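Local structure of geranylgeranyl pyrophosphate synthetase (Pyrococcus horikoshii, 1WY0) at residues E76-Y81 against G179-A184; K120-V125 against E140-A145; S236-G241 against Q260-I265; E289-L294 against G298-A303. The protein probably condenses isopentenyl diphosphate with an allylic diphosphate to make geranylgeranyl diphosphate. All blocks are in the same frame, centred on the assembly; numbering follows the deposited sequence.

Overall arrangement
All four contacts join helices through mostly apolar, buried side chains, but they form two groups about 30 to 39 Å apart, centre to centre. Contact 1 lies about 7 Å from the centre of the chain and is purely aliphatic and CH packing. Contact 2, about 17 Å out, adds an aromatic ring and borders the second subunit; it touches contact 1 where I78 meets I142. Contacts 3 and 4 lie together, their centres about 12 Å apart, across the chain's centre from contact 2 and linked by the R261-E289 salt bridge. Both contain a Schellman motif and carry exposed charged residues, though the touching side chains are mostly buried; contact 4 has the one hydrogen bond that crosses between paired segments.

Contact 1: E76-Y81 against G179-A184; sequences ELIHNY and GALFEA
H79 and L181 mark the nearest backbone approach of the two helical segments, with 7.7 Å between their CA atoms. L181 reaches across and forks at its end, meeting H79 and I78. Its CG stands opposite the backbone N (chi1 -162°), which carries both methyls out toward helix 69-90. CD2 settles against the base of H79, 3.8 Å from H79 CB and equally near H79 CA, so it is the stem of the histidine and not the imidazole that is touched. The other branch, L181 CD1, lies 3.9 Å from I78 CG2, and the two side chains meet at a slant. No hydrogen bond joins the segments. Polar order is kept within helix 69-90 instead: E76 O accepts N80 N at 3.0 Å and also N80 ND2 at 2.9 Å. These donors come from opposite faces of the carbonyl plane; N80 ND2 lies 42° out of it, and its bent bond (N-H...O 132°) turns the N80 side chain back on its own helix. E76 OE2 is paired with R48. Helix 132-159 adds to the apolar surroundings, I142 packing on I78, while R50 of helix 49-57 touches both H79 and L181. Y81, three residues after I78, forms the mercury site with C150 and stacks on F118. This is interhelical packing near the middle of the all-helical prenyl synthase fold, whose first aspartate-rich motif follows farther along helix 69-90.

Contact 2: K120-V125 against E140-A145; sequences KAFEAV and EVIVKA
F122 CG lies beside its backbone N (chi1 -76°), a turn that brings the far end of the ring to V143, while on the partner helix I142 is extended at its second torsion (178°), so its CD1 projects far enough to meet V125 CG2 at 3.8 Å. V125 and I142 run past one another in opposite directions. V143 CG2 comes up at the rim of the phenyl ring, near its plane, 3.8 Å from F122 CE1 and 4.0 Å from F122 CZ, and the side chains cross at about a right angle. I142 CG2 is more distant, 4.5 Å from F122 CZ. Axes 11.7 Å apart leave the backbones well separated; F122 and I142, helped by V125 and V143, make the bridge. Behind the contact, a long salt bridge whose hydrogen bond is weak joins K120 NZ to E123 OE1 at 3.4 Å, and K120 NZ also binds L25 O. The ring of F122 stacks on F122 of the second subunit and packs on V143 of that subunit, while F118 of its own chain meets it edge-to-face. On helix 69-90, A74 touches V125. The two segments thus form a nearly antiparallel pair (163°) of successive helices, part of the helical bundle of the prenyl synthase fold and of its subunit interface.

Contact 3: S236-G241 against Q260-I265; sequences SDIRKG and QRFLKI
I238 meets I265 and F262 on the packed side of this contact, with both of its branches in use. The closer approach is made by CG2, opposite the backbone N, which lies 3.8 Å from I265 O, a methyl against a carbonyl oxygen; more loosely, I238 CD1 stops 4.4 Å from F262 CZ, obliquely to the ring. F262 belongs to an aromatic cluster with F250, F251 and F266, and A290 and L223 also pack on I238. The outer side is polar. There R239, K240 and K264 are exposed and make no contact across the segments. K240 folds back on its own helix, its NZ 2.7 Å from D237 OD1 and nearly in line with the C-O bond. The helix ends just there in a Schellman motif, with G241 as C-prime residue and K242 N bonded to D237 O. On the other segment, I265 CG2 covers one face of the R261 guanidinium, 3.8 Å above its plane and displaced from the centre of the group, while R261 NE pairs with E289. Between the two segments themselves no hydrogen bond or salt bridge forms, so van der Waals packing joins them; backbone hydrogen bonding begins just beyond, between I238 and G267.

Contact 4: E289-L294 against G298-A303; sequences EAIDLL and GSIDYA
L294 and S299 are joined across a very short helix-to-helix connection, in which G298 follows the end of one helix and stands at the N-cap position of the next. G298 takes a positive phi (71°) as the C-prime residue of a Schellman motif: S299 N donates to L294 O at 3.1 Å, with a bent N-H...O angle of 136°, and G298 N bonds to K295 O. The first backbone N-H of the new helix thus closes the last turn of the old one. Around that bond the packing is close, S299 CB lying 3.3 Å from L294 O and 4.3 Å from L294 CB. The hydroxyl of S299 has its partner elsewhere, in H249 ND1. I300 packs inside the corner: its CG1 lies 4.3 Å from L294 CB, and the extended end of the chain carries CD1 to I291 CG2 at 4.1 Å, the two isoleucines crossing at an oblique angle. The N-to-C directions of the short segments differ by 64°, an open corner with axes 10.1 Å apart, so these side chains bridge the two helices while one backbone bond spans the turn. Helix 245-253 covers one flank, with F250 on L294 and S299 and H249 stacked on Y302; helix 256-264 reaches L294 through F262, and helix 197-224 closes in through L223 on L294 and I224 on I300.

Contact 1: E76-Y81 against G179-A184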
loop_
_atom_site.group_PDB
_atom_site.type_symbol
_atom_site.label_atom_id
_atom_site.label_comp_id
_atom_site.label_asym_id
_atom_site.label_seq_id
_atom_site.Cartn_x
_atom_site.Cartn_y
_atom_site.Cartn_z
ATOM N N GLU A 76 2.618 -12.626 5.833
ATOM C CA GLU A 76 3.595 -12.052 6.760
ATOM C C GLU A 76 4.080 -10.711 6.233
ATOM O O GLU A 76 4.430 -9.826 7.005
ATOM C CB GLU A 76 4.791 -12.983 6.970
ATOM C CG GLU A 76 5.831 -12.468 7.982
ATOM C CD GLU A 76 5.290 -12.294 9.404
ATOM O OE1 GLU A 76 4.098 -12.557 9.647
ATOM O OE2 GLU A 76 6.070 -11.884 10.300
ATOM N N LEU A 77 4.120 -10.568 4.917
ATOM C CA LEU A 77 4.544 -9.313 4.309
ATOM C C LEU A 77 3.461 -8.263 4.568
ATOM O O LEU A 77 3.754 -7.107 4.863
ATOM C CB LEU A 77 4.767 -9.494 2.801
ATOM C CG LEU A 77 6.030 -10.297 2.482
ATOM C CD1 LEU A 77 6.198 -10.480 0.968
ATOM C CD2 LEU A 77 7.236 -9.568 3.082
ATOM N N ILE A 78 2.207 -8.677 4.475
ATOM C CA ILE A 78 1.103 -7.761 4.716
ATOM C C ILE A 78 1.129 -7.318 6.166
ATOM O O ILE A 78 0.971 -6.138 6.457
ATOM C CB ILE A 78 -0.256 -8.413 4.393
ATOM C CG1 ILE A 78 -0.477 -8.397 2.881
ATOM C CG2 ILE A 78 -1.387 -7.649 5.107
ATOM C CD1 ILE A 78 -1.820 -8.916 2.425
ATOM N N HIS A 79 1.336 -8.261 7.075
ATOM C CA HIS A 79 1.399 -7.941 8.496
ATOM C C HIS A 79 2.516 -6.921 8.748
ATOM O O HIS A 79 2.338 -5.967 9.509
ATOM C CB HIS A 79 1.671 -9.210 9.325
ATOM C CG HIS A 79 2.021 -8.939 10.761
ATOM N ND1 HIS A 79 1.137 -8.374 11.657
ATOM C CD2 HIS A 79 3.167 -9.155 11.454
ATOM C CE1 HIS A 79 1.721 -8.254 12.835
ATOM N NE2 HIS A 79 2.954 -8.720 12.739
ATOM N N ASN A 80 3.664 -7.131 8.116
ATOM C CA ASN A 80 4.793 -6.229 8.308
ATOM C C ASN A 80 4.545 -4.833 7.763
ATOM O O ASN A 80 4.913 -3.849 8.394
ATOM C CB ASN A 80 6.066 -6.828 7.699
ATOM C CG ASN A 80 6.805 -7.712 8.680
ATOM O OD1 ASN A 80 7.298 -7.241 9.705
ATOM N ND2 ASN A 80 6.869 -9.005 8.384
ATOM N N TYR A 81 3.921 -4.734 6.598
ATOM C CA TYR A 81 3.630 -3.418 6.048
ATOM C C TYR A 81 2.663 -2.660 6.967
ATOM O O TYR A 81 2.745 -1.431 7.078
ATOM C CB TYR A 81 3.032 -3.545 4.637
ATOM C CG TYR A 81 1.633 -2.990 4.482
ATOM C CD1 TYR A 81 0.516 -3.820 4.575
ATOM C CD2 TYR A 81 1.425 -1.637 4.199
ATOM C CE1 TYR A 81 -0.768 -3.324 4.382
ATOM C CE2 TYR A 81 0.138 -1.128 4.008
ATOM C CZ TYR A 81 -0.952 -1.976 4.095
ATOM O OH TYR A 81 -2.218 -1.490 3.851
ATOM N N GLY A 179 -8.103 -9.270 13.763
ATOM C CA GLY A 179 -8.868 -10.495 13.528
ATOM C C GLY A 179 -8.844 -10.930 12.059
ATOM O O GLY A 179 -8.673 -12.098 11.733
ATOM N N ALA A 180 -9.078 -9.953 11.163
ATOM C CA ALA A 180 -9.218 -10.283 9.746
ATOM C C ALA A 180 -8.020 -11.068 9.198
ATOM O O ALA A 180 -8.158 -12.097 8.548
ATOM C CB ALA A 180 -9.390 -8.980 8.963
ATOM N N LEU A 181 -6.814 -10.520 9.442
ATOM C CA LEU A 181 -5.617 -11.150 8.893
ATOM C C LEU A 181 -5.359 -12.531 9.504
ATOM O O LEU A 181 -4.809 -13.424 8.871
ATOM C CB LEU A 181 -4.423 -10.232 9.157
ATOM C CG LEU A 181 -3.227 -10.552 8.257
ATOM C CD1 LEU A 181 -3.577 -10.450 6.771
ATOM C CD2 LEU A 181 -2.046 -9.609 8.485
ATOM N N PHE A 182 -5.754 -12.675 10.760
ATOM C CA PHE A 182 -5.547 -13.946 11.423
ATOM C C PHE A 182 -6.493 -14.954 10.799
ATOM O O PHE A 182 -6.098 -16.065 10.467
ATOM C CB PHE A 182 -5.805 -13.836 12.922
ATOM C CG PHE A 182 -4.659 -14.321 13.760
ATOM C CD1 PHE A 182 -3.631 -13.462 14.119
ATOM C CD2 PHE A 182 -4.589 -15.650 14.160
ATOM C CE1 PHE A 182 -2.547 -13.913 14.861
ATOM C CE2 PHE A 182 -3.503 -16.117 14.907
ATOM C CZ PHE A 182 -2.484 -15.246 15.254
ATOM N N GLU A 183 -7.743 -14.550 10.620
ATOM C CA GLU A 183 -8.736 -15.429 10.011
ATOM C C GLU A 183 -8.264 -15.841 8.618
ATOM O O GLU A 183 -8.361 -17.010 8.236
ATOM C CB GLU A 183 -10.077 -14.709 9.898
ATOM C CG GLU A 183 -11.057 -15.397 8.968
ATOM C CD GLU A 183 -12.365 -14.659 8.864
ATOM O OE1 GLU A 183 -12.673 -14.177 7.766
ATOM O OE2 GLU A 183 -13.083 -14.541 9.876
ATOM N N ALA A 184 -7.755 -14.872 7.865
ATOM C CA ALA A 184 -7.267 -15.119 6.517
ATOM C C ALA A 184 -6.133 -16.133 6.511
ATOM O O ALA A 184 -6.012 -16.921 5.584
ATOM C CB ALA A 184 -6.799 -13.824 5.888
#

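Contact 2: K120-V125 against E140-A145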
loop_
_atom_site.group_PDB
_atom_site.type_symbol
_atom_site.label_atom_id
_atom_site.label_comp_id
_atom_site.label_asym_id
_atom_site.label_seq_id
_atom_site.Cartn_x
_atom_site.Cartn_y
_atom_site.Cartn_z
ATOM N N LYS A 120 4.939 -6.455 -2.378
ATOM C CA LYS A 120 5.569 -7.765 -2.534
ATOM C C LYS A 120 4.712 -8.893 -1.943
ATOM O O LYS A 120 4.784 -10.043 -2.353
ATOM C CB LYS A 120 6.930 -7.725 -1.836
ATOM C CG LYS A 120 7.904 -6.763 -2.520
ATOM C CD LYS A 120 8.960 -7.498 -3.349
ATOM C CE LYS A 120 9.864 -6.539 -4.129
ATOM N NZ LYS A 120 10.659 -7.290 -5.098
ATOM N N ALA A 121 3.769 -8.601 -1.054
ATOM C CA ALA A 121 2.833 -9.614 -0.601
ATOM C C ALA A 121 2.091 -10.196 -1.808
ATOM O O ALA A 121 1.863 -11.403 -1.885
ATOM C CB ALA A 121 1.845 -9.007 0.385
ATOM N N PHE A 122 1.697 -9.331 -2.738
ATOM C CA PHE A 122 0.990 -9.813 -3.913
ATOM C C PHE A 122 1.961 -10.417 -4.924
ATOM O O PHE A 122 1.609 -11.270 -5.728
ATOM C CB PHE A 122 0.250 -8.632 -4.543
ATOM C CG PHE A 122 -0.966 -8.303 -3.730
ATOM C CD1 PHE A 122 -2.120 -9.063 -3.882
ATOM C CD2 PHE A 122 -0.938 -7.244 -2.838
ATOM C CE1 PHE A 122 -3.248 -8.759 -3.133
ATOM C CE2 PHE A 122 -2.073 -6.947 -2.089
ATOM C CZ PHE A 122 -3.230 -7.702 -2.233
ATOM N N GLU A 123 3.231 -10.024 -4.894
ATOM C CA GLU A 123 4.117 -10.709 -5.790
ATOM C C GLU A 123 4.345 -12.100 -5.266
ATOM O O GLU A 123 4.502 -13.051 -6.019
ATOM C CB GLU A 123 5.441 -9.968 -5.840
ATOM C CG GLU A 123 6.308 -10.471 -6.986
ATOM C CD GLU A 123 7.754 -10.125 -6.724
ATOM O OE1 GLU A 123 8.020 -9.028 -6.264
ATOM O OE2 GLU A 123 8.614 -10.951 -7.017
ATOM N N ALA A 124 4.262 -12.261 -3.947
ATOM C CA ALA A 124 4.348 -13.577 -3.313
ATOM C C ALA A 124 3.114 -14.403 -3.667
ATOM O O ALA A 124 3.212 -15.598 -3.911
ATOM C CB ALA A 124 4.452 -13.428 -1.796
ATOM N N VAL A 125 1.953 -13.760 -3.681
ATOM C CA VAL A 125 0.715 -14.446 -4.025
ATOM C C VAL A 125 0.790 -14.982 -5.452
ATOM O O VAL A 125 0.340 -16.089 -5.728
ATOM C CB VAL A 125 -0.497 -13.501 -3.930
ATOM C CG1 VAL A 125 -1.736 -14.181 -4.491
ATOM C CG2 VAL A 125 -0.734 -13.109 -2.485
ATOM N N GLU A 140 -8.416 -13.458 -3.396
ATOM C CA GLU A 140 -9.621 -12.779 -2.940
ATOM C C GLU A 140 -9.826 -12.772 -1.427
ATOM O O GLU A 140 -10.513 -11.897 -0.894
ATOM C CB GLU A 140 -10.855 -13.366 -3.639
ATOM C CG GLU A 140 -12.172 -12.951 -3.013
ATOM C CD GLU A 140 -13.371 -13.223 -3.910
ATOM O OE1 GLU A 140 -13.322 -14.191 -4.705
ATOM O OE2 GLU A 140 -14.369 -12.472 -3.811
ATOM N N VAL A 141 -9.249 -13.747 -0.737
ATOM C CA VAL A 141 -9.359 -13.804 0.714
ATOM C C VAL A 141 -8.388 -12.775 1.287
ATOM O O VAL A 141 -8.693 -12.060 2.238
ATOM C CB VAL A 141 -8.954 -15.190 1.265
ATOM C CG1 VAL A 141 -8.587 -15.071 2.736
ATOM C CG2 VAL A 141 -10.094 -16.182 1.094
ATOM N N ILE A 142 -7.212 -12.714 0.687
ATOM C CA ILE A 142 -6.179 -11.799 1.129
ATOM C C ILE A 142 -6.583 -10.358 0.853
ATOM O O ILE A 142 -6.324 -9.477 1.653
ATOM C CB ILE A 142 -4.840 -12.149 0.450
ATOM C CG1 ILE A 142 -4.332 -13.492 1.009
ATOM C CG2 ILE A 142 -3.827 -11.035 0.664
ATOM C CD1 ILE A 142 -3.015 -13.997 0.390
ATOM N N VAL A 143 -7.245 -10.127 -0.272
ATOM C CA VAL A 143 -7.684 -8.791 -0.613
ATOM C C VAL A 143 -8.762 -8.308 0.352
ATOM O O VAL A 143 -8.702 -7.181 0.843
ATOM C CB VAL A 143 -8.208 -8.743 -2.057
ATOM C CG1 VAL A 143 -9.206 -7.612 -2.221
ATOM C CG2 VAL A 143 -7.036 -8.552 -3.012
ATOM N N LYS A 144 -9.750 -9.143 0.639
ATOM C CA LYS A 144 -10.795 -8.713 1.563
ATOM C C LYS A 144 -10.265 -8.480 2.973
ATOM O O LYS A 144 -10.765 -7.616 3.684
ATOM C CB LYS A 144 -11.933 -9.723 1.612
ATOM C CG LYS A 144 -12.811 -9.602 2.867
ATOM C CD LYS A 144 -13.873 -8.495 2.755
ATOM C CE LYS A 144 -13.329 -7.083 3.031
ATOM N NZ LYS A 144 -13.736 -6.134 1.943
ATOM N N ALA A 145 -9.267 -9.246 3.391
ATOM C CA ALA A 145 -8.711 -9.058 4.725
ATOM C C ALA A 145 -7.906 -7.765 4.707
ATOM O O ALA A 145 -7.869 -7.024 5.686
ATOM C CB ALA A 145 -7.819 -10.238 5.108
#

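Contact 3: S236-G241 against Q260-I265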
loop_
_atom_site.group_PDB
_atom_site.type_symbol
_atom_site.label_atom_id
_atom_site.label_comp_id
_atom_site.label_asym_id
_atom_site.label_seq_id
_atom_site.Cartn_x
_atom_site.Cartn_y
_atom_site.Cartn_z
ATOM N N SER A 236 0.921 1.355 30.556
ATOM C CA SER A 236 1.373 2.280 29.529
ATOM C C SER A 236 0.227 2.549 28.553
ATOM O O SER A 236 0.211 3.572 27.875
ATOM C CB SER A 236 2.604 1.730 28.793
ATOM O OG SER A 236 2.356 0.448 28.249
ATOM N N ASP A 237 -0.734 1.632 28.482
ATOM C CA ASP A 237 -1.884 1.834 27.610
ATOM C C ASP A 237 -2.787 2.907 28.223
ATOM O O ASP A 237 -3.553 3.562 27.516
ATOM C CB ASP A 237 -2.684 0.540 27.428
ATOM C CG ASP A 237 -2.035 -0.426 26.445
ATOM O OD1 ASP A 237 -1.127 -0.012 25.693
ATOM O OD2 ASP A 237 -2.453 -1.601 26.412
ATOM N N ILE A 238 -2.704 3.085 29.539
ATOM C CA ILE A 238 -3.516 4.099 30.207
ATOM C C ILE A 238 -2.912 5.468 29.919
ATOM O O ILE A 238 -3.614 6.439 29.627
ATOM C CB ILE A 238 -3.530 3.915 31.739
ATOM C CG1 ILE A 238 -4.094 2.542 32.111
ATOM C CG2 ILE A 238 -4.356 5.029 32.383
ATOM C CD1 ILE A 238 -5.544 2.354 31.721
ATOM N N ARG A 239 -1.591 5.526 30.011
ATOM C CA ARG A 239 -0.860 6.748 29.722
ATOM C C ARG A 239 -1.019 7.109 28.250
ATOM O O ARG A 239 -0.959 8.261 27.841
ATOM C CB ARG A 239 0.620 6.515 30.035
ATOM C CG ARG A 239 0.879 6.215 31.512
ATOM C CD ARG A 239 2.052 7.034 32.066
ATOM N NE ARG A 239 3.033 6.163 32.720
ATOM C CZ ARG A 239 4.068 5.726 31.976
ATOM N NH1 ARG A 239 4.171 6.085 30.709
ATOM N NH2 ARG A 239 4.986 4.925 32.524
ATOM N N LYS A 240 -1.188 6.047 27.441
ATOM C CA LYS A 240 -1.354 6.242 26.007
ATOM C C LYS A 240 -2.774 6.687 25.659
ATOM O O LYS A 240 -3.051 7.212 24.587
ATOM C CB LYS A 240 -1.063 4.911 25.315
ATOM C CG LYS A 240 0.304 4.896 24.632
ATOM C CD LYS A 240 0.950 3.507 24.678
ATOM C CE LYS A 240 0.372 2.560 23.619
ATOM N NZ LYS A 240 0.601 1.175 24.024
ATOM N N GLY A 241 -3.697 6.428 26.598
ATOM C CA GLY A 241 -5.098 6.618 26.267
ATOM C C GLY A 241 -5.502 5.675 25.134
ATOM O O GLY A 241 -6.181 6.053 24.188
ATOM N N GLN A 260 -15.374 10.691 34.843
ATOM C CA GLN A 260 -14.734 12.005 34.739
ATOM C C GLN A 260 -13.348 12.034 35.376
ATOM O O GLN A 260 -12.442 12.690 34.880
ATOM C CB GLN A 260 -15.608 13.078 35.394
ATOM C CG GLN A 260 -17.015 13.167 34.824
ATOM C CD GLN A 260 -17.014 13.347 33.321
ATOM O OE1 GLN A 260 -16.459 14.318 32.801
ATOM N NE2 GLN A 260 -17.637 12.409 32.610
ATOM N N ARG A 261 -13.190 11.334 36.489
ATOM C CA ARG A 261 -11.861 11.293 37.092
ATOM C C ARG A 261 -10.898 10.454 36.242
ATOM O O ARG A 261 -9.735 10.782 36.028
ATOM C CB ARG A 261 -12.013 10.688 38.488
ATOM C CG ARG A 261 -10.691 10.594 39.245
ATOM C CD ARG A 261 -9.877 11.886 39.158
ATOM N NE ARG A 261 -8.688 11.801 40.009
ATOM C CZ ARG A 261 -7.720 12.709 39.814
ATOM N NH1 ARG A 261 -7.866 13.645 38.893
ATOM N NH2 ARG A 261 -6.601 12.642 40.536
ATOM N N PHE A 262 -11.426 9.312 35.768
ATOM C CA PHE A 262 -10.635 8.453 34.899
ATOM C C PHE A 262 -10.140 9.212 33.662
ATOM O O PHE A 262 -9.041 9.011 33.161
ATOM C CB PHE A 262 -11.535 7.296 34.472
ATOM C CG PHE A 262 -10.754 6.336 33.625
ATOM C CD1 PHE A 262 -9.867 5.455 34.231
ATOM C CD2 PHE A 262 -10.979 6.279 32.261
ATOM C CE1 PHE A 262 -9.210 4.505 33.464
ATOM C CE2 PHE A 262 -10.317 5.322 31.499
ATOM C CZ PHE A 262 -9.433 4.433 32.095
ATOM N N LEU A 263 -11.023 10.089 33.145
ATOM C CA LEU A 263 -10.680 10.818 31.928
ATOM C C LEU A 263 -9.593 11.870 32.160
ATOM O O LEU A 263 -8.815 12.210 31.277
ATOM C CB LEU A 263 -11.949 11.472 31.379
ATOM C CG LEU A 263 -12.671 10.578 30.369
ATOM C CD1 LEU A 263 -13.831 11.297 29.679
ATOM C CD2 LEU A 263 -11.754 10.078 29.253
ATOM N N LYS A 264 -9.574 12.432 33.380
ATOM C CA LYS A 264 -8.497 13.356 33.695
ATOM C C LYS A 264 -7.138 12.657 33.586
ATOM O O LYS A 264 -6.188 13.157 32.996
ATOM C CB LYS A 264 -8.707 13.884 35.112
ATOM C CG LYS A 264 -9.633 15.102 35.147
ATOM C CD LYS A 264 -9.464 15.919 36.427
ATOM C CE LYS A 264 -10.604 15.677 37.421
ATOM N NZ LYS A 264 -10.133 15.938 38.776
ATOM N N ILE A 265 -7.067 11.461 34.205
ATOM C CA ILE A 265 -5.792 10.754 34.268
ATOM C C ILE A 265 -5.658 9.674 33.189
ATOM O O ILE A 265 -4.971 8.673 33.357
ATOM C CB ILE A 265 -5.670 10.110 35.650
ATOM C CG1 ILE A 265 -6.857 9.177 35.898
ATOM C CG2 ILE A 265 -5.688 11.197 36.739
ATOM C CD1 ILE A 265 -6.828 8.561 37.295
#

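Contact 4: E289-L294 against G298-A303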
loop_
_atom_site.group_PDB
_atom_site.type_symbol
_atom_site.label_atom_id
_atom_site.label_comp_id
_atom_site.label_asym_id
_atom_site.label_seq_id
_atom_site.Cartn_x
_atom_site.Cartn_y
_atom_site.Cartn_z
ATOM N N GLU A 289 -4.389 4.770 40.227
ATOM C CA GLU A 289 -5.743 5.228 40.512
ATOM C C GLU A 289 -6.659 4.887 39.339
ATOM O O GLU A 289 -7.850 4.655 39.528
ATOM C CB GLU A 289 -5.769 6.741 40.761
ATOM C CG GLU A 289 -7.177 7.330 40.715
ATOM C CD GLU A 289 -7.250 8.796 41.114
ATOM O OE1 GLU A 289 -6.216 9.502 41.072
ATOM O OE2 GLU A 289 -8.365 9.246 41.456
ATOM N N ALA A 290 -6.093 4.852 38.133
ATOM C CA ALA A 290 -6.851 4.537 36.919
ATOM C C ALA A 290 -7.123 3.040 36.820
ATOM O O ALA A 290 -8.206 2.620 36.425
ATOM C CB ALA A 290 -6.090 5.012 35.687
ATOM N N ILE A 291 -6.136 2.229 37.178
ATOM C CA ILE A 291 -6.322 0.791 37.136
ATOM C C ILE A 291 -7.316 0.382 38.222
ATOM O O ILE A 291 -8.097 -0.554 38.044
ATOM C CB ILE A 291 -4.982 0.061 37.320
ATOM C CG1 ILE A 291 -4.126 0.289 36.072
ATOM C CG2 ILE A 291 -5.212 -1.419 37.583
ATOM C CD1 ILE A 291 -2.745 -0.330 36.115
ATOM N N ASP A 292 -7.300 1.103 39.340
ATOM C CA ASP A 292 -8.222 0.814 40.429
ATOM C C ASP A 292 -9.658 1.110 40.001
ATOM O O ASP A 292 -10.593 0.396 40.373
ATOM C CB ASP A 292 -7.873 1.645 41.664
ATOM C CG ASP A 292 -6.661 1.109 42.400
ATOM O OD1 ASP A 292 -6.343 -0.091 42.229
ATOM O OD2 ASP A 292 -6.037 1.883 43.158
ATOM N N LEU A 293 -9.827 2.173 39.225
ATOM C CA LEU A 293 -11.145 2.548 38.737
ATOM C C LEU A 293 -11.681 1.450 37.834
ATOM O O LEU A 293 -12.867 1.157 37.852
ATOM C CB LEU A 293 -11.076 3.870 37.973
ATOM C CG LEU A 293 -11.164 5.106 38.859
ATOM C CD1 LEU A 293 -11.070 6.367 38.018
ATOM C CD2 LEU A 293 -12.477 5.073 39.622
ATOM N N LEU A 294 -10.795 0.840 37.057
ATOM C CA LEU A 294 -11.163 -0.233 36.143
ATOM C C LEU A 294 -11.552 -1.524 36.874
ATOM O O LEU A 294 -12.475 -2.234 36.460
ATOM C CB LEU A 294 -9.997 -0.529 35.194
ATOM C CG LEU A 294 -9.537 0.593 34.257
ATOM C CD1 LEU A 294 -8.358 0.110 33.439
ATOM C CD2 LEU A 294 -10.687 1.016 33.349
ATOM N N GLY A 298 -14.888 -4.405 37.404
ATOM C CA GLY A 298 -14.638 -5.732 36.839
ATOM C C GLY A 298 -14.176 -5.668 35.375
ATOM O O GLY A 298 -14.066 -6.668 34.678
ATOM N N SER A 299 -13.883 -4.466 34.899
ATOM C CA SER A 299 -13.476 -4.280 33.507
ATOM C C SER A 299 -12.300 -5.156 33.062
ATOM O O SER A 299 -12.352 -5.753 31.994
ATOM C CB SER A 299 -13.156 -2.804 33.255
ATOM O OG SER A 299 -14.328 -2.010 33.398
ATOM N N ILE A 300 -11.239 -5.237 33.858
ATOM C CA ILE A 300 -10.115 -6.065 33.450
ATOM C C ILE A 300 -10.553 -7.530 33.366
ATOM O O ILE A 300 -10.388 -8.176 32.335
ATOM C CB ILE A 300 -8.918 -5.938 34.413
ATOM C CG1 ILE A 300 -8.446 -4.480 34.484
ATOM C CG2 ILE A 300 -7.781 -6.808 33.916
ATOM C CD1 ILE A 300 -7.215 -4.250 35.355
ATOM N N ASP A 301 -11.115 -8.042 34.452
ATOM C CA ASP A 301 -11.592 -9.424 34.508
ATOM C C ASP A 301 -12.553 -9.694 33.339
ATOM O O ASP A 301 -12.498 -10.742 32.694
ATOM C CB ASP A 301 -12.303 -9.653 35.851
ATOM C CG ASP A 301 -12.054 -11.034 36.419
ATOM O OD1 ASP A 301 -12.685 -12.011 35.943
ATOM O OD2 ASP A 301 -11.221 -11.141 37.350
ATOM N N TYR A 302 -13.432 -8.737 33.070
ATOM C CA TYR A 302 -14.385 -8.862 31.976
ATOM C C TYR A 302 -13.678 -9.207 30.669
ATOM O O TYR A 302 -14.013 -10.197 30.022
ATOM C CB TYR A 302 -15.154 -7.554 31.790
ATOM C CG TYR A 302 -15.956 -7.493 30.505
ATOM C CD1 TYR A 302 -17.220 -8.078 30.414
ATOM C CD2 TYR A 302 -15.438 -6.860 29.373
ATOM C CE1 TYR A 302 -17.947 -8.036 29.218
ATOM C CE2 TYR A 302 -16.147 -6.811 28.182
ATOM C CZ TYR A 302 -17.399 -7.403 28.108
ATOM O OH TYR A 302 -18.080 -7.385 26.918
ATOM N N ALA A 303 -12.707 -8.378 30.285
ATOM C CA ALA A 303 -11.953 -8.584 29.049
ATOM C C ALA A 303 -11.193 -9.910 29.060
ATOM O O ALA A 303 -11.077 -10.584 28.028
ATOM C CB ALA A 303 -10.986 -7.422 28.827
#